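Local coordinates for protein putative Nitroreductase (Anabaena variabilis ATCC 29413, PDB 3EO7) that binds flavin mononucleotide and is probably an oxidoreductase of the nitroreductase family, at residues A[212-217]-A[280-285]. Residues are numbered along the deposited sequence; the frame is centred on the assembly and turned at random.
Sequences GFIDEA and ISASIT
The backbone of I280 meets the start of helix 215-222 from both its N-H and its carbonyl, a worked example of a loop fixed to a helix end. The N-H points at the carboxylate of D215, in the first turn of the helix, and N lies 3.1 Å from D215 OD1 in a nearly straight hydrogen bond (164° at the hydrogen). OD1 accepts with its anti lone pair and is also salt-bridged to R451, while OD2 pairs with R454; this would probably keep D215 ionised and holds its carboxylate in place. The I280 side chain runs back along the loop leading into the helix: CB sits 3.3 Å from F213 O, and CD1 ends 4.0 Å from G212 CA. On the carbonyl side, I280 O receives a CA-H...O contact from I214 CA at 3.4 Å, and a water donates to it while accepting from E216 N. I214 takes the N-cap position, and the contact joins the flavin-distant periphery of the nitroreductase fold to the linker following helix 270-276. Beyond S281, the backbone crosses the extended I214 side chain (chi2 169°), bringing A282 CA within 3.7 Å of I214 CD1. An alanine in place of I214 would remove CG1, CG2 and CD1 and would probably loosen the chain at S281 and A282. A282 CB completes this apolar edge, 4.0 Å from I214 CD1.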
ATOM      1  N   GLY A 212      -4.720 -14.264  -2.461  1.00 18.12           N
ATOM      2  CA  GLY A 212      -5.051 -15.441  -3.244  1.00 19.52           C
ATOM      3  C   GLY A 212      -6.532 -15.765  -3.219  1.00 18.57           C
ATOM      4  O   GLY A 212      -7.064 -16.320  -2.255  1.00 20.60           O
ATOM      5  N   PHE A 213      -7.221 -15.361  -4.280  1.00 16.24           N
ATOM      6  CA  PHE A 213      -8.662 -15.584  -4.389  1.00 16.14           C
ATOM      7  C   PHE A 213      -9.036 -15.630  -5.873  1.00 16.65           C
ATOM      8  O   PHE A 213      -8.282 -15.160  -6.710  1.00 16.01           O
ATOM      9  CB  PHE A 213      -9.452 -14.478  -3.651  1.00 16.07           C
ATOM     10  CG  PHE A 213      -9.088 -13.079  -4.081  1.00 15.81           C
ATOM     11  CD1 PHE A 213      -9.579 -12.552  -5.267  1.00 15.79           C
ATOM     12  CD2 PHE A 213      -8.256 -12.300  -3.311  1.00 15.62           C
ATOM     13  CE1 PHE A 213      -9.227 -11.269  -5.665  1.00 16.49           C
ATOM     14  CE2 PHE A 213      -7.888 -11.014  -3.692  1.00 17.38           C
ATOM     15  CZ  PHE A 213      -8.381 -10.490  -4.874  1.00 15.92           C
ATOM     16  N   ILE A 214     -10.219 -16.166  -6.152  1.00 14.91           N
ATOM     17  CA  ILE A 214     -10.773 -16.291  -7.494  1.00 15.46           C
ATOM     18  C   ILE A 214     -11.389 -14.940  -7.850  1.00 14.15           C
ATOM     19  O   ILE A 214     -12.479 -14.585  -7.387  1.00 15.72           O
ATOM     20  CB  ILE A 214     -11.807 -17.453  -7.607  1.00 16.88           C
ATOM     21  CG1 ILE A 214     -11.153 -18.781  -7.159  1.00 19.92           C
ATOM     22  CG2 ILE A 214     -12.349 -17.545  -9.026  1.00 17.37           C
ATOM     23  CD1 ILE A 214     -12.153 -19.947  -6.979  1.00 17.74           C
ATOM     24  N   ASP A 215     -10.643 -14.166  -8.633  1.00 14.38           N
ATOM     25  CA  ASP A 215     -11.081 -12.797  -8.981  1.00 13.64           C
ATOM     26  C   ASP A 215     -12.501 -12.747  -9.494  1.00 15.55           C
ATOM     27  O   ASP A 215     -13.286 -11.922  -9.048  1.00 13.74           O
ATOM     28  CB  ASP A 215     -10.139 -12.128  -9.981  1.00 16.02           C
ATOM     29  CG  ASP A 215      -8.706 -12.058  -9.477  1.00 15.25           C
ATOM     30  OD1 ASP A 215      -8.043 -13.127  -9.408  1.00 16.48           O
ATOM     31  OD2 ASP A 215      -8.253 -10.938  -9.181  1.00 17.87           O
ATOM     32  N   GLU A 216     -12.812 -13.628 -10.440  1.00 16.23           N
ATOM     33  CA  GLU A 216     -14.143 -13.674 -11.038  1.00 15.30           C
ATOM     34  C   GLU A 216     -15.235 -13.772  -9.957  1.00 15.30           C
ATOM     35  O   GLU A 216     -16.281 -13.115 -10.034  1.00 16.68           O
ATOM     36  CB  GLU A 216     -14.237 -14.864 -12.000  1.00 15.84           C
ATOM     37  CG  GLU A 216     -15.568 -14.963 -12.728  1.00 19.64           C
ATOM     38  CD  GLU A 216     -15.674 -16.156 -13.655  1.00 16.29           C
ATOM     39  OE1 GLU A 216     -14.796 -17.048 -13.661  1.00 21.00           O
ATOM     40  OE2 GLU A 216     -16.692 -16.213 -14.374  1.00 22.37           O
ATOM     41  N   ALA A 217     -15.002 -14.647  -8.980  1.00 14.93           N
ATOM     42  CA  ALA A 217     -15.946 -14.921  -7.901  1.00 14.85           C
ATOM     43  C   ALA A 217     -16.105 -13.781  -6.952  1.00 15.70           C
ATOM     44  O   ALA A 217     -17.225 -13.474  -6.518  1.00 16.83           O
ATOM     45  CB  ALA A 217     -15.528 -16.196  -7.133  1.00 13.77           C
ATOM     46  N   ILE A 280      -6.641 -15.565 -10.638  1.00 18.30           N
ATOM     47  CA  ILE A 280      -6.609 -16.913 -10.153  1.00 18.41           C
ATOM     48  C   ILE A 280      -7.969 -17.524 -10.441  1.00 19.18           C
ATOM     49  O   ILE A 280      -9.015 -16.881 -10.287  1.00 17.46           O
ATOM     50  CB  ILE A 280      -6.305 -16.962  -8.672  1.00 17.55           C
ATOM     51  CG1 ILE A 280      -4.809 -16.683  -8.463  1.00 15.44           C
ATOM     52  CG2 ILE A 280      -6.656 -18.322  -8.073  1.00 20.11           C
ATOM     53  CD1 ILE A 280      -4.400 -16.535  -7.008  1.00 18.61           C
ATOM     54  N   SER A 281      -7.943 -18.798 -10.831  1.00 19.45           N
ATOM     55  CA  SER A 281      -9.183 -19.537 -11.126  1.00 23.53           C
ATOM     56  C   SER A 281      -9.361 -20.744 -10.203  1.00 26.11           C
ATOM     57  O   SER A 281      -8.421 -21.145  -9.515  1.00 25.21           O
ATOM     58  CB  SER A 281      -9.101 -20.006 -12.562  1.00 26.94           C
ATOM     59  OG  SER A 281      -8.966 -18.863 -13.372  1.00 35.56           O
ATOM     60  N   ALA A 282     -10.570 -21.304 -10.197  1.00 29.26           N
ATOM     61  CA  ALA A 282     -10.855 -22.490  -9.383  1.00 35.45           C
ATOM     62  C   ALA A 282      -9.854 -23.583  -9.725  1.00 42.47           C
ATOM     63  O   ALA A 282      -9.370 -23.673 -10.864  1.00 40.86           O
ATOM     64  CB  ALA A 282     -12.283 -22.973  -9.602  1.00 34.62           C
ATOM     65  N   SER A 283      -9.523 -24.393  -8.724  1.00 50.35           N
ATOM     66  CA  SER A 283      -8.563 -25.465  -8.898  1.00 57.26           C
ATOM     67  C   SER A 283      -9.208 -26.660  -9.613  1.00 60.88           C
ATOM     68  O   SER A 283     -10.355 -27.012  -9.335  1.00 60.89           O
ATOM     69  CB  SER A 283      -7.958 -25.856  -7.536  1.00 58.73           C
ATOM     70  OG  SER A 283      -8.950 -25.852  -6.513  1.00 65.46           O
ATOM     71  N   ILE A 284      -8.467 -27.240 -10.557  1.00 66.23           N
ATOM     72  CA  ILE A 284      -8.908 -28.431 -11.310  1.00 70.40           C
ATOM     73  C   ILE A 284      -8.960 -29.625 -10.341  1.00 72.78           C
ATOM     74  O   ILE A 284      -9.897 -30.432 -10.362  1.00 73.43           O
ATOM     75  CB  ILE A 284      -7.931 -28.775 -12.476  1.00 70.70           C
ATOM     76  CG1 ILE A 284      -7.732 -27.567 -13.406  1.00 71.49           C
ATOM     77  CG2 ILE A 284      -8.440 -29.982 -13.267  1.00 70.07           C
ATOM     78  CD1 ILE A 284      -6.712 -27.796 -14.495  1.00 70.92           C
ATOM     79  N   THR A 285      -7.934 -29.711  -9.498  1.00 74.90           N
ATOM     80  CA  THR A 285      -7.810 -30.739  -8.476  1.00 76.53           C
ATOM     81  C   THR A 285      -8.106 -30.118  -7.088  1.00 77.71           C
ATOM     82  O   THR A 285      -9.273 -29.958  -6.708  1.00 78.19           O
ATOM     83  CB  THR A 285      -6.393 -31.368  -8.530  1.00 77.10           C
ATOM     84  OG1 THR A 285      -5.400 -30.338  -8.396  1.00 75.42           O
ATOM     85  CG2 THR A 285      -6.176 -32.095  -9.857  1.00 77.94           C
TER
HETATM   86  O   HOH W   1     -10.954 -15.579 -11.705  1.00 16.08           O